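Local coordinates for protein cellulase (Xanthomonas axonopodis pv. citri, PDB 5HOS) that probably hydrolyses internal beta-1,4-glucosidic bonds of cellulose and related glucans as an endo-acting family 5 glycoside hydrolase, at residues 27-32 with 67-72; 75-80 with 118-123; 167-172 with 212-217; 196-201 with 226-231. One frame throughout, in Å; residues are numbered along the deposited sequence.

Interaction 1: residues 27-32 with 67-72; sequences LKYAGV and HMNTVR. With SO4 (sulfate ion), chain B.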
loop_
_atom_site.group_PDB
_atom_site.type_symbol
_atom_site.label_atom_id
_atom_site.label_comp_id
_atom_site.label_asym_id
_atom_site.label_seq_id
_atom_site.Cartn_x
_atom_site.Cartn_y
_atom_site.Cartn_z
ATOM N N LEU A 27 -13.078 11.100 1.519
ATOM C CA LEU A 27 -12.524 9.743 1.178
ATOM C C LEU A 27 -12.825 9.435 -0.277
ATOM O O LEU A 27 -13.993 9.434 -0.670
ATOM C CB LEU A 27 -13.131 8.639 2.045
ATOM C CG LEU A 27 -12.467 8.277 3.378
ATOM C CD1 LEU A 27 -13.420 7.460 4.231
ATOM C CD2 LEU A 27 -11.187 7.495 3.139
ATOM N N LYS A 28 -11.778 9.189 -1.059
ATOM C CA LYS A 28 -11.886 8.953 -2.500
ATOM C C LYS A 28 -11.670 7.487 -2.882
ATOM O O LYS A 28 -12.295 6.998 -3.825
ATOM C CB LYS A 28 -10.873 9.843 -3.233
ATOM C CG LYS A 28 -10.859 9.698 -4.747
ATOM C CD LYS A 28 -10.052 10.812 -5.391
ATOM C CE LYS A 28 -10.007 10.671 -6.902
ATOM N NZ LYS A 28 -9.262 11.800 -7.521
ATOM N N TYR A 29 -10.786 6.791 -2.172
ATOM C CA TYR A 29 -10.361 5.447 -2.572
ATOM C C TYR A 29 -10.727 4.404 -1.522
ATOM O O TYR A 29 -10.471 4.599 -0.335
ATOM C CB TYR A 29 -8.853 5.430 -2.805
ATOM C CG TYR A 29 -8.354 6.437 -3.827
ATOM C CD1 TYR A 29 -8.422 6.167 -5.183
ATOM C CD2 TYR A 29 -7.793 7.651 -3.429
ATOM C CE1 TYR A 29 -7.968 7.078 -6.121
ATOM C CE2 TYR A 29 -7.328 8.569 -4.358
ATOM C CZ TYR A 29 -7.422 8.273 -5.703
ATOM O OH TYR A 29 -6.958 9.150 -6.641
ATOM N N ALA A 30 -11.324 3.300 -1.971
ATOM C CA ALA A 30 -11.647 2.167 -1.106
ATOM C C ALA A 30 -11.347 0.903 -1.879
ATOM O O ALA A 30 -11.880 0.698 -2.971
ATOM C CB ALA A 30 -13.104 2.189 -0.716
ATOM N N GLY A 31 -10.508 0.046 -1.325
ATOM C CA GLY A 31 -10.129 -1.126 -2.067
ATOM C C GLY A 31 -9.427 -2.211 -1.307
ATOM O O GLY A 31 -9.592 -2.355 -0.089
ATOM N N VAL A 32 -8.639 -2.970 -2.053
ATOM C CA VAL A 32 -8.098 -4.221 -1.576
ATOM C C VAL A 32 -6.712 -4.466 -2.168
ATOM O O VAL A 32 -6.436 -4.100 -3.313
ATOM C CB VAL A 32 -9.064 -5.376 -1.924
ATOM C CG1 VAL A 32 -9.160 -5.590 -3.433
ATOM C CG2 VAL A 32 -8.670 -6.656 -1.203
ATOM N N HIS A 67 -18.271 -2.694 -4.779
ATOM C CA HIS A 67 -18.198 -1.232 -4.628
ATOM C C HIS A 67 -16.817 -0.686 -4.259
ATOM O O HIS A 67 -16.706 0.465 -3.836
ATOM C CB HIS A 67 -19.273 -0.720 -3.664
ATOM C CG HIS A 67 -20.608 -1.341 -3.894
ATOM N ND1 HIS A 67 -21.352 -1.097 -5.027
ATOM C CD2 HIS A 67 -21.308 -2.241 -3.169
ATOM C CE1 HIS A 67 -22.468 -1.797 -4.976
ATOM N NE2 HIS A 67 -22.466 -2.502 -3.859
ATOM N N MET A 68 -15.769 -1.490 -4.451
ATOM C CA MET A 68 -14.396 -1.013 -4.283
ATOM C C MET A 68 -13.953 -0.380 -5.581
ATOM O O MET A 68 -14.328 -0.848 -6.656
ATOM C CB MET A 68 -13.461 -2.164 -3.919
ATOM C CG MET A 68 -13.614 -2.573 -2.480
ATOM S SD MET A 68 -12.790 -4.114 -2.110
ATOM C CE MET A 68 -13.081 -4.189 -0.339
ATOM N N ASN A 69 -13.165 0.685 -5.483
ATOM C CA ASN A 69 -12.610 1.330 -6.668
ATOM C C ASN A 69 -11.088 1.277 -6.780
ATOM O O ASN A 69 -10.532 1.899 -7.671
ATOM C CB ASN A 69 -13.103 2.780 -6.774
ATOM C CG ASN A 69 -12.491 3.694 -5.720
ATOM O OD1 ASN A 69 -11.831 3.240 -4.794
ATOM N ND2 ASN A 69 -12.711 4.992 -5.867
ATOM N N THR A 70 -10.415 0.538 -5.900
ATOM C CA THR A 70 -8.948 0.550 -5.846
ATOM C C THR A 70 -8.383 -0.846 -5.607
ATOM O O THR A 70 -8.907 -1.601 -4.805
ATOM C CB THR A 70 -8.460 1.516 -4.743
ATOM O OG1 THR A 70 -8.985 2.828 -4.999
ATOM C CG2 THR A 70 -6.938 1.598 -4.690
ATOM N N VAL A 71 -7.324 -1.170 -6.343
ATOM C CA VAL A 71 -6.501 -2.348 -6.106
ATOM C C VAL A 71 -5.110 -1.850 -5.752
ATOM O O VAL A 71 -4.535 -1.043 -6.481
ATOM C CB VAL A 71 -6.442 -3.253 -7.360
ATOM C CG1 VAL A 71 -5.283 -4.243 -7.296
ATOM C CG2 VAL A 71 -7.774 -3.974 -7.526
ATOM N N ARG A 72 -4.573 -2.318 -4.631
ATOM C CA ARG A 72 -3.155 -2.138 -4.360
ATOM C C ARG A 72 -2.482 -3.391 -4.869
ATOM O O ARG A 72 -2.868 -4.515 -4.493
ATOM C CB ARG A 72 -2.866 -1.890 -2.878
ATOM C CG ARG A 72 -1.395 -1.657 -2.539
ATOM C CD ARG A 72 -1.282 -1.002 -1.175
ATOM N NE ARG A 72 0.070 -0.751 -0.680
ATOM C CZ ARG A 72 0.792 -1.570 0.094
ATOM N NH1 ARG A 72 0.348 -2.780 0.448
ATOM N NH2 ARG A 72 1.985 -1.171 0.525
HETATM S S SO4 B . -6.259 12.705 -5.228
HETATM O O1 SO4 B . -4.964 13.430 -5.158
HETATM O O2 SO4 B . -7.289 13.611 -5.786
HETATM O O3 SO4 B . -6.118 11.524 -6.096
HETATM O O4 SO4 B . -6.681 12.309 -3.870
#
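Thr70 meets the ring of Tyr29 at its edge, with OG1 3.4 Å from Tyr29 CD1; CG of Lys28 lies over the centre of one ring face. O3 of a sulfate, probably from the crystallisation liquor, lies at the ring edge in plane and accepts from Tyr29 OH at 2.6 Å. The extended chain of Lys28 carries NZ to sulfate O2 (3.2 Å), and Arg223 and Arg266 also bind the anion. The amide of Asn69 is fixed at both ends. ND2 donates to Lys28 O (2.9 Å) within the amide and carbonyl planes, whereas OD1 takes Ala30 N in a nearly straight bond (2.9 Å, 174°) and Thr70 OG1 from the opposite face of its plane. Past Asn69, whose N binds Ala30 O, the parallel ladder runs from Val32 N to Thr70 O and from Arg72 N to Val32 O. Gly31 CA makes a CA-H...O contact with Thr70 O (3.0 Å), and Met68 SD packs on Val32 CB at 3.9 Å. These are the first two strands of the (beta/alpha)8 barrel, linked through helix 57-65; strand 298-306 pairs with the other edge of 29-32, closing the barrel, and helix 330-341 packs against Ala30 and Asn69.

Interaction 2: residues 75-80 with 118-123; sequences ILWERL and AKYYGH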
loop_
_atom_site.group_PDB
_atom_site.type_symbol
_atom_site.label_atom_id
_atom_site.label_comp_id
_atom_site.label_asym_id
_atom_site.label_seq_id
_atom_site.Cartn_x
_atom_site.Cartn_y
_atom_site.Cartn_z
ATOM N N ILE A 75 4.299 -5.520 -6.149
ATOM C CA ILE A 75 5.251 -6.064 -7.113
ATOM C C ILE A 75 6.627 -6.060 -6.475
ATOM O O ILE A 75 6.869 -5.299 -5.535
ATOM C CB ILE A 75 5.253 -5.291 -8.449
ATOM C CG1 ILE A 75 5.735 -3.836 -8.298
ATOM C CG2 ILE A 75 3.861 -5.306 -9.053
ATOM C CD1 ILE A 75 7.212 -3.617 -8.516
ATOM N N LEU A 76 7.511 -6.930 -6.966
ATOM C CA LEU A 76 8.885 -7.001 -6.475
ATOM C C LEU A 76 9.799 -6.165 -7.330
ATOM O O LEU A 76 9.879 -6.388 -8.539
ATOM C CB LEU A 76 9.425 -8.432 -6.510
ATOM C CG LEU A 76 9.355 -9.337 -5.294
ATOM C CD1 LEU A 76 10.320 -10.492 -5.524
ATOM C CD2 LEU A 76 9.680 -8.629 -3.992
ATOM N N TRP A 77 10.520 -5.241 -6.701
ATOM C CA TRP A 77 11.493 -4.383 -7.394
ATOM C C TRP A 77 12.393 -5.211 -8.327
ATOM O O TRP A 77 12.566 -4.875 -9.493
ATOM C CB TRP A 77 12.349 -3.631 -6.363
ATOM C CG TRP A 77 13.257 -2.543 -6.893
ATOM C CD1 TRP A 77 13.577 -2.268 -8.197
ATOM C CD2 TRP A 77 14.005 -1.618 -6.105
ATOM N NE1 TRP A 77 14.459 -1.226 -8.263
ATOM C CE2 TRP A 77 14.746 -0.810 -6.992
ATOM C CE3 TRP A 77 14.124 -1.397 -4.726
ATOM C CZ2 TRP A 77 15.587 0.224 -6.548
ATOM C CZ3 TRP A 77 14.973 -0.362 -4.282
ATOM C CH2 TRP A 77 15.688 0.422 -5.189
ATOM N N GLU A 78 12.934 -6.308 -7.809
ATOM C CA GLU A 78 13.919 -7.094 -8.543
ATOM C C GLU A 78 13.343 -7.809 -9.761
ATOM O O GLU A 78 14.079 -8.091 -10.718
ATOM C CB GLU A 78 14.594 -8.111 -7.619
ATOM C CG GLU A 78 15.387 -7.455 -6.494
ATOM C CD GLU A 78 14.591 -7.190 -5.225
ATOM O OE1 GLU A 78 13.345 -7.338 -5.207
ATOM O OE2 GLU A 78 15.233 -6.814 -4.222
ATOM N N ARG A 79 12.048 -8.110 -9.730
ATOM C CA ARG A 79 11.361 -8.667 -10.898
ATOM C C ARG A 79 11.107 -7.596 -11.959
ATOM O O ARG A 79 11.228 -7.860 -13.147
ATOM C CB ARG A 79 10.054 -9.330 -10.486
ATOM C CG ARG A 79 10.278 -10.537 -9.589
ATOM C CD ARG A 79 9.019 -11.348 -9.369
ATOM N NE ARG A 79 9.368 -12.602 -8.684
ATOM C CZ ARG A 79 8.778 -13.116 -7.607
ATOM N NH1 ARG A 79 7.713 -12.552 -7.034
ATOM N NH2 ARG A 79 9.250 -14.264 -7.110
ATOM N N LEU A 80 10.751 -6.395 -11.527
ATOM C CA LEU A 80 10.518 -5.290 -12.453
ATOM C C LEU A 80 11.807 -4.658 -12.999
ATOM O O LEU A 80 11.829 -4.230 -14.152
ATOM C CB LEU A 80 9.638 -4.229 -11.804
ATOM C CG LEU A 80 9.269 -3.026 -12.686
ATOM C CD1 LEU A 80 8.525 -3.443 -13.946
ATOM C CD2 LEU A 80 8.448 -2.046 -11.881
ATOM N N ALA A 118 12.312 -1.208 1.642
ATOM C CA ALA A 118 13.450 -0.319 1.382
ATOM C C ALA A 118 14.769 -1.056 1.112
ATOM O O ALA A 118 15.845 -0.535 1.398
ATOM C CB ALA A 118 13.605 0.713 2.498
ATOM N N LYS A 119 14.664 -2.251 0.535
ATOM C CA LYS A 119 15.816 -3.050 0.168
ATOM C C LYS A 119 15.771 -3.442 -1.313
ATOM O O LYS A 119 14.696 -3.627 -1.894
ATOM C CB LYS A 119 15.893 -4.308 1.036
ATOM C CG LYS A 119 16.262 -4.010 2.477
ATOM C CD LYS A 119 16.270 -5.278 3.318
ATOM C CE LYS A 119 17.054 -5.066 4.606
ATOM N NZ LYS A 119 16.445 -5.824 5.728
ATOM N N TYR A 120 16.961 -3.556 -1.896
ATOM C CA TYR A 120 17.161 -4.050 -3.255
ATOM C C TYR A 120 18.206 -5.148 -3.156
ATOM O O TYR A 120 19.332 -4.890 -2.723
ATOM C CB TYR A 120 17.638 -2.908 -4.142
ATOM C CG TYR A 120 17.733 -3.229 -5.611
ATOM C CD1 TYR A 120 16.609 -3.638 -6.338
ATOM C CD2 TYR A 120 18.944 -3.103 -6.287
ATOM C CE1 TYR A 120 16.695 -3.926 -7.695
ATOM C CE2 TYR A 120 19.038 -3.371 -7.638
ATOM C CZ TYR A 120 17.915 -3.782 -8.341
ATOM O OH TYR A 120 18.036 -4.075 -9.682
ATOM N N TYR A 121 17.817 -6.369 -3.522
ATOM C CA TYR A 121 18.608 -7.587 -3.291
ATOM C C TYR A 121 19.150 -7.664 -1.854
ATOM O O TYR A 121 20.320 -7.999 -1.630
ATOM C CB TYR A 121 19.750 -7.708 -4.321
ATOM C CG TYR A 121 19.296 -7.994 -5.739
ATOM C CD1 TYR A 121 19.008 -9.290 -6.149
ATOM C CD2 TYR A 121 19.155 -6.962 -6.674
ATOM C CE1 TYR A 121 18.597 -9.563 -7.445
ATOM C CE2 TYR A 121 18.747 -7.220 -7.975
ATOM C CZ TYR A 121 18.474 -8.519 -8.362
ATOM O OH TYR A 121 18.067 -8.787 -9.651
ATOM N N GLY A 122 18.291 -7.329 -0.890
ATOM C CA GLY A 122 18.632 -7.392 0.528
ATOM C C GLY A 122 19.395 -6.222 1.129
ATOM O O GLY A 122 19.596 -6.189 2.339
ATOM N N HIS A 123 19.795 -5.247 0.309
ATOM C CA HIS A 123 20.594 -4.111 0.766
ATOM C C HIS A 123 19.717 -2.881 0.853
ATOM O O HIS A 123 18.971 -2.575 -0.080
ATOM C CB HIS A 123 21.726 -3.846 -0.212
ATOM C CG HIS A 123 22.693 -4.977 -0.316
ATOM N ND1 HIS A 123 23.739 -5.140 0.563
ATOM C CD2 HIS A 123 22.764 -6.010 -1.186
ATOM C CE1 HIS A 123 24.416 -6.227 0.238
ATOM N NE2 HIS A 123 23.842 -6.774 -0.819
HETATM O O HOH W 1 15.423 -7.176 -1.472
#
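Lys119 enters the contact through its backbone: its O lies 3.6 Å from Trp77 CE3, while its amino group forms a salt bridge with Asp162. Tyr120 follows with the main apolar overlap. Its CD1 stands over the centre of the Trp77 indole, 3.3 Å from Trp77 CD2, yet the pair is no regular stack, because the tyrosine ring is inclined at 38° to the five-membered ring. CB of Tyr120 lies over the face of the six-membered ring in a CH-pi contact, 3.9 Å from its centroid. Both aromatic groups end on Gln81, Tyr120 OH bonding to its O and Trp77 NE1 to its OE1; Thr134 and Leu138 of helix 132-145 also touch the indole. From Tyr120 to His123 the chain makes a type I' turn, closed by backbone bonds in both directions between these two residues, and so forms the tip of a two-stranded beta hairpin inserted after the third barrel strand, 109-114; helix 77-80, carrying Trp77 and Glu78, directly follows the second, 70-75, so two barrel loops meet. At the turn, Tyr121 N donates to Glu78 OE2 (2.7 Å, 160°), which accepts through its anti lone pair. A bend at chi2 (90°) lets Glu78 serve twice, since its CG lies above the middle of the Tyr121 ring, 3.6 Å from the centroid, while the carboxylate reaches back to the turn. OE1 of Glu78 takes Asn116 ND2, and Tyr121 OH reaches Pro82 O. Gly122 adds a water-mediated link, its N donating at 2.9 Å to a water that donates to Glu78 OE2 at 2.8 Å.

Interaction 3: residues 167-172 with 212-217; sequences AWATAA and VAMASI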
loop_
_atom_site.group_PDB
_atom_site.type_symbol
_atom_site.label_atom_id
_atom_site.label_comp_id
_atom_site.label_asym_id
_atom_site.label_seq_id
_atom_site.Cartn_x
_atom_site.Cartn_y
_atom_site.Cartn_z
ATOM N N ALA A 167 16.685 9.279 7.493
ATOM C CA ALA A 167 17.357 8.814 6.277
ATOM C C ALA A 167 16.335 8.363 5.248
ATOM O O ALA A 167 16.512 8.604 4.051
ATOM C CB ALA A 167 18.312 7.673 6.581
ATOM N N TRP A 168 15.275 7.700 5.712
ATOM C CA TRP A 168 14.198 7.298 4.817
ATOM C C TRP A 168 13.511 8.522 4.194
ATOM O O TRP A 168 13.295 8.549 2.990
ATOM C CB TRP A 168 13.160 6.402 5.498
ATOM C CG TRP A 168 11.989 6.253 4.598
ATOM C CD1 TRP A 168 10.749 6.769 4.784
ATOM C CD2 TRP A 168 11.988 5.663 3.291
ATOM N NE1 TRP A 168 9.958 6.498 3.703
ATOM C CE2 TRP A 168 10.694 5.828 2.766
ATOM C CE3 TRP A 168 12.956 5.006 2.516
ATOM C CZ2 TRP A 168 10.332 5.350 1.503
ATOM C CZ3 TRP A 168 12.596 4.524 1.267
ATOM C CH2 TRP A 168 11.297 4.700 0.772
ATOM N N ALA A 169 13.176 9.517 5.005
ATOM C CA ALA A 169 12.535 10.736 4.486
ATOM C C ALA A 169 13.361 11.402 3.391
ATOM O O ALA A 169 12.800 11.899 2.431
ATOM C CB ALA A 169 12.251 11.729 5.601
ATOM N N THR A 170 14.688 11.414 3.543
ATOM C CA THR A 170 15.585 11.962 2.517
ATOM C C THR A 170 15.511 11.167 1.206
ATOM O O THR A 170 15.409 11.761 0.137
ATOM C CB THR A 170 17.032 12.016 3.040
ATOM O OG1 THR A 170 17.053 12.837 4.209
ATOM C CG2 THR A 170 17.999 12.583 1.987
ATOM N N ALA A 171 15.534 9.831 1.308
ATOM C CA ALA A 171 15.359 8.964 0.149
ATOM C C ALA A 171 13.981 9.153 -0.507
ATOM O O ALA A 171 13.886 9.278 -1.730
ATOM C CB ALA A 171 15.555 7.504 0.549
ATOM N N ALA A 172 12.926 9.174 0.307
ATOM C CA ALA A 172 11.565 9.363 -0.202
ATOM C C ALA A 172 11.459 10.691 -0.938
ATOM O O ALA A 172 10.907 10.761 -2.031
ATOM C CB ALA A 172 10.549 9.304 0.927
ATOM N N VAL A 212 8.621 13.470 13.156
ATOM C CA VAL A 212 9.559 14.546 12.839
ATOM C C VAL A 212 9.963 14.457 11.365
ATOM O O VAL A 212 9.823 15.427 10.601
ATOM C CB VAL A 212 10.807 14.495 13.759
ATOM C CG1 VAL A 212 11.841 15.539 13.347
ATOM C CG2 VAL A 212 10.392 14.704 15.207
ATOM N N ALA A 213 10.458 13.294 10.971
ATOM C CA ALA A 213 11.061 13.122 9.644
ATOM C C ALA A 213 10.090 13.406 8.494
ATOM O O ALA A 213 10.453 14.056 7.510
ATOM C CB ALA A 213 11.639 11.719 9.513
ATOM N N MET A 214 8.849 12.959 8.644
ATOM C CA MET A 214 7.867 13.058 7.576
ATOM C C MET A 214 7.153 14.408 7.554
ATOM O O MET A 214 6.534 14.731 6.553
ATOM C CB MET A 214 6.869 11.905 7.666
ATOM C CG MET A 214 7.520 10.520 7.567
ATOM S SD MET A 214 8.481 10.163 6.065
ATOM C CE MET A 214 7.225 10.479 4.843
ATOM N N ALA A 215 7.275 15.203 8.622
ATOM C CA ALA A 215 6.682 16.559 8.655
ATOM C C ALA A 215 7.235 17.464 7.565
ATOM O O ALA A 215 6.513 18.307 7.030
ATOM C CB ALA A 215 6.892 17.207 10.015
ATOM N N SER A 216 8.515 17.295 7.240
ATOM C CA SER A 216 9.160 18.152 6.253
ATOM C C SER A 216 9.058 17.626 4.816
ATOM O O SER A 216 9.581 18.271 3.907
ATOM C CB SER A 216 10.623 18.382 6.643
ATOM O OG SER A 216 11.312 17.153 6.765
ATOM N N ILE A 217 8.391 16.488 4.592
ATOM C CA ILE A 217 8.170 16.002 3.217
ATOM C C ILE A 217 7.406 17.038 2.404
ATOM O O ILE A 217 6.405 17.594 2.865
ATOM C CB ILE A 217 7.415 14.656 3.152
ATOM C CG1 ILE A 217 8.361 13.507 3.487
ATOM C CG2 ILE A 217 6.811 14.385 1.758
ATOM C CD1 ILE A 217 9.460 13.225 2.471
#
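Ala172 N donates to Trp168 O at 2.8 Å, and in this turn of helix 165-181 Ala169 and Ala172 point at segment 212-217 while the ring of Trp168 approaches it. No hydrogen bond passes between the two segments, so the contact rests on apolar packing, with 199 Å² buried in total. The nearest CA atoms are those of Ala169 and Ala213, 5.9 Å apart, a spacing that small side chains permit. The methyl of Ala169 points into the interface, where CB lies 3.5 Å from Ala213 O and 4.0 Å from Ala213 CB. Met214 reaches the same methyl from another side. All three of its torsions lie near -60° and curl the chain, putting SD 4.1 Å from Ala169 CB. Met214 SD also makes a Met-aromatic contact with Trp168, 5.2 Å from the centroid of the five-membered ring; at 70° from the ring normal the approach is oblique. CB of Ala172 lies on one face of that indole, offset toward its rim, and NE1 bonds to Pro191 O, which limits rotation of the ring. Farther along, Ile217 extends CD1 toward the helix backbone, 3.6 Å from Ala169 O and 4.4 Å from Ala172 CB. Ile217 also touches Gln173 and Ile176 on the next turns of helix 165-181. This helix follows barrel strand 152-155, and the short helix 210-213 precedes strand 224-231; between them, strand 188-191 meets both Ala172 and Met214 through Val190, while Trp259 of helix 248-262 flanks Met214 and Ala215.

Interaction 4: residues 196-201 with 226-231; sequences TGAHSW and IEAHQY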
loop_
_atom_site.group_PDB
_atom_site.type_symbol
_atom_site.label_atom_id
_atom_site.label_comp_id
_atom_site.label_asym_id
_atom_site.label_seq_id
_atom_site.Cartn_x
_atom_site.Cartn_y
_atom_site.Cartn_z
ATOM N N THR A 196 5.954 1.781 8.776
ATOM C CA THR A 196 4.945 2.811 8.575
ATOM C C THR A 196 3.614 2.582 9.335
ATOM O O THR A 196 2.527 2.859 8.827
ATOM C CB THR A 196 4.806 3.142 7.055
ATOM O OG1 THR A 196 4.263 4.463 6.888
ATOM C CG2 THR A 196 3.996 2.110 6.250
ATOM N N GLY A 197 3.729 2.119 10.581
ATOM C CA GLY A 197 2.562 1.879 11.428
ATOM C C GLY A 197 1.930 3.193 11.858
ATOM O O GLY A 197 2.639 4.083 12.315
ATOM N N ALA A 198 0.608 3.321 11.728
ATOM C CA ALA A 198 -0.076 4.536 12.206
ATOM C C ALA A 198 0.135 4.698 13.711
ATOM O O ALA A 198 0.506 5.770 14.172
ATOM C CB ALA A 198 -1.561 4.505 11.875
ATOM N N HIS A 199 -0.046 3.598 14.445
ATOM C CA HIS A 199 0.159 3.543 15.904
ATOM C C HIS A 199 1.559 3.931 16.430
ATOM O O HIS A 199 1.681 4.366 17.578
ATOM C CB HIS A 199 -0.151 2.129 16.410
ATOM C CG HIS A 199 0.867 1.117 16.002
ATOM N ND1 HIS A 199 1.767 0.575 16.890
ATOM C CD2 HIS A 199 1.158 0.578 14.794
ATOM C CE1 HIS A 199 2.560 -0.266 16.251
ATOM N NE2 HIS A 199 2.209 -0.288 14.980
ATOM N N SER A 200 2.595 3.747 15.605
ATOM C CA SER A 200 3.990 3.979 15.988
ATOM C C SER A 200 4.603 5.219 15.340
ATOM O O SER A 200 5.831 5.343 15.278
ATOM C CB SER A 200 4.823 2.736 15.645
ATOM O OG SER A 200 4.672 2.369 14.277
ATOM N N TRP A 201 3.762 6.160 14.911
ATOM C CA TRP A 201 4.239 7.357 14.213
ATOM C C TRP A 201 5.243 8.194 15.026
ATOM O O TRP A 201 6.133 8.830 14.445
ATOM C CB TRP A 201 3.064 8.243 13.782
ATOM C CG TRP A 201 3.383 9.065 12.575
ATOM C CD1 TRP A 201 3.499 10.419 12.506
ATOM C CD2 TRP A 201 3.637 8.570 11.257
ATOM N NE1 TRP A 201 3.811 10.800 11.224
ATOM C CE2 TRP A 201 3.905 9.688 10.435
ATOM C CE3 TRP A 201 3.675 7.291 10.693
ATOM C CZ2 TRP A 201 4.206 9.565 9.065
ATOM C CZ3 TRP A 201 3.971 7.162 9.334
ATOM C CH2 TRP A 201 4.229 8.299 8.533
ATOM N N ILE A 226 0.294 10.506 2.890
ATOM C CA ILE A 226 1.151 9.712 3.756
ATOM C C ILE A 226 0.505 8.344 3.904
ATOM O O ILE A 226 -0.656 8.232 4.294
ATOM C CB ILE A 226 1.316 10.366 5.146
ATOM C CG1 ILE A 226 1.870 11.795 5.016
ATOM C CG2 ILE A 226 2.201 9.510 6.049
ATOM C CD1 ILE A 226 3.190 11.904 4.273
ATOM N N GLU A 227 1.274 7.307 3.613
ATOM C CA GLU A 227 0.797 5.936 3.677
ATOM C C GLU A 227 1.102 5.389 5.051
ATOM O O GLU A 227 2.247 5.433 5.484
ATOM C CB GLU A 227 1.488 5.083 2.623
ATOM C CG GLU A 227 1.187 3.591 2.750
ATOM C CD GLU A 227 1.683 2.758 1.592
ATOM O OE1 GLU A 227 1.830 3.294 0.495
ATOM O OE2 GLU A 227 1.908 1.541 1.780
ATOM N N ALA A 228 0.071 4.882 5.719
ATOM C CA ALA A 228 0.198 4.204 6.997
ATOM C C ALA A 228 -0.427 2.824 6.920
ATOM O O ALA A 228 -1.328 2.582 6.116
ATOM C CB ALA A 228 -0.479 5.013 8.082
ATOM N N HIS A 229 0.088 1.906 7.734
ATOM C CA HIS A 229 -0.475 0.571 7.865
ATOM C C HIS A 229 -0.955 0.390 9.300
ATOM O O HIS A 229 -0.399 0.988 10.219
ATOM C CB HIS A 229 0.579 -0.483 7.533
ATOM C CG HIS A 229 1.033 -0.463 6.105
ATOM N ND1 HIS A 229 1.886 -1.412 5.594
ATOM C CD2 HIS A 229 0.784 0.397 5.088
ATOM C CE1 HIS A 229 2.127 -1.151 4.324
ATOM N NE2 HIS A 229 1.467 -0.057 3.990
ATOM N N GLN A 230 -1.987 -0.424 9.500
ATOM C CA GLN A 230 -2.493 -0.646 10.858
ATOM C C GLN A 230 -3.192 -1.974 11.000
ATOM O O GLN A 230 -4.173 -2.237 10.299
ATOM C CB GLN A 230 -3.450 0.475 11.297
ATOM C CG GLN A 230 -3.742 0.468 12.798
ATOM C CD GLN A 230 -2.475 0.591 13.624
ATOM O OE1 GLN A 230 -1.787 1.602 13.550
ATOM N NE2 GLN A 230 -2.149 -0.444 14.395
ATOM N N TYR A 231 -2.672 -2.801 11.905
ATOM C CA TYR A 231 -3.314 -4.043 12.302
ATOM C C TYR A 231 -3.809 -3.950 13.748
ATOM O O TYR A 231 -3.367 -3.086 14.526
ATOM C CB TYR A 231 -2.371 -5.211 12.057
ATOM C CG TYR A 231 -2.125 -5.410 10.568
ATOM C CD1 TYR A 231 -3.000 -6.183 9.791
ATOM C CD2 TYR A 231 -1.055 -4.789 9.923
ATOM C CE1 TYR A 231 -2.791 -6.349 8.427
ATOM C CE2 TYR A 231 -0.841 -4.953 8.552
ATOM C CZ TYR A 231 -1.713 -5.736 7.810
ATOM O OH TYR A 231 -1.513 -5.901 6.450
#
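Thr196 forms the tightly packed end of this contact. Its OG1 donates to Glu227 O at 2.6 Å and also bonds to Gly192 N, its O accepts from His229 N at 2.8 Å, and its CG2 stands over the centre of the His229 imidazole in a CH-pi contact, 3.9 Å from the centroid and 11° off the normal. With OG1 anti to the backbone N (chi1 -157°), the hydroxyl goes to the strand and the methyl to the ring. Next along, Ala198 N bonds to His229 O (3.0 Å), completing the single bridge between Gly197 and His229. The imidazole is held at both nitrogens: His229 NE2 donates in its ring plane to the anti lone pair of Glu227 OE2 (2.8 Å), and ND1 bonds to Glu159, just after barrel strand 152-155, consistent with a place at the active-site end of a family 5 barrel. Trp201 packs obliquely on Ile226, CH2 to CG2 at 3.4 Å. The looser side is at His199, which is exposed and held mainly through Gln230, whose OE1 accepts from His199 N (2.8 Å, 146°) in the carbonyl plane, while imidazole and amide planes stand nearly perpendicular. Gln230 NE2 binds Tyr231 O, keeping that amide in place. The loop 196-201, which follows barrel strand 188-191, lies along strand 224-231; strand 267-273 pairs with the latter's other edge, and helix 248-262 backs the contact, with Phe256 and Trp259 edge-to-face with Trp201.

The closest coupling is between interactions 1 and 4, whose centres lie 18 Å apart: Arg72 NH2 makes a salt bridge to Glu227 OE2 (3.0 Å) across the barrel interior. Arg72 also forms a salt bridge with Glu271 and hydrogen bonds with Asn33 and Asn158. Glu159, the partner of His229, comes just after the fourth barrel strand and Glu271 lies near the C-terminal end of the seventh, where family 5 enzymes carry their catalytic glutamates, so this network probably lines the active site. Interactions 3 and 4 alternate along the chain and touch through Met214 CG and Trp201 CZ2 (3.8 Å). Interaction 2, continuing from strand 70-75, meets interaction 3 where Ala118 CB packs on Trp168 CZ3 (4.1 Å).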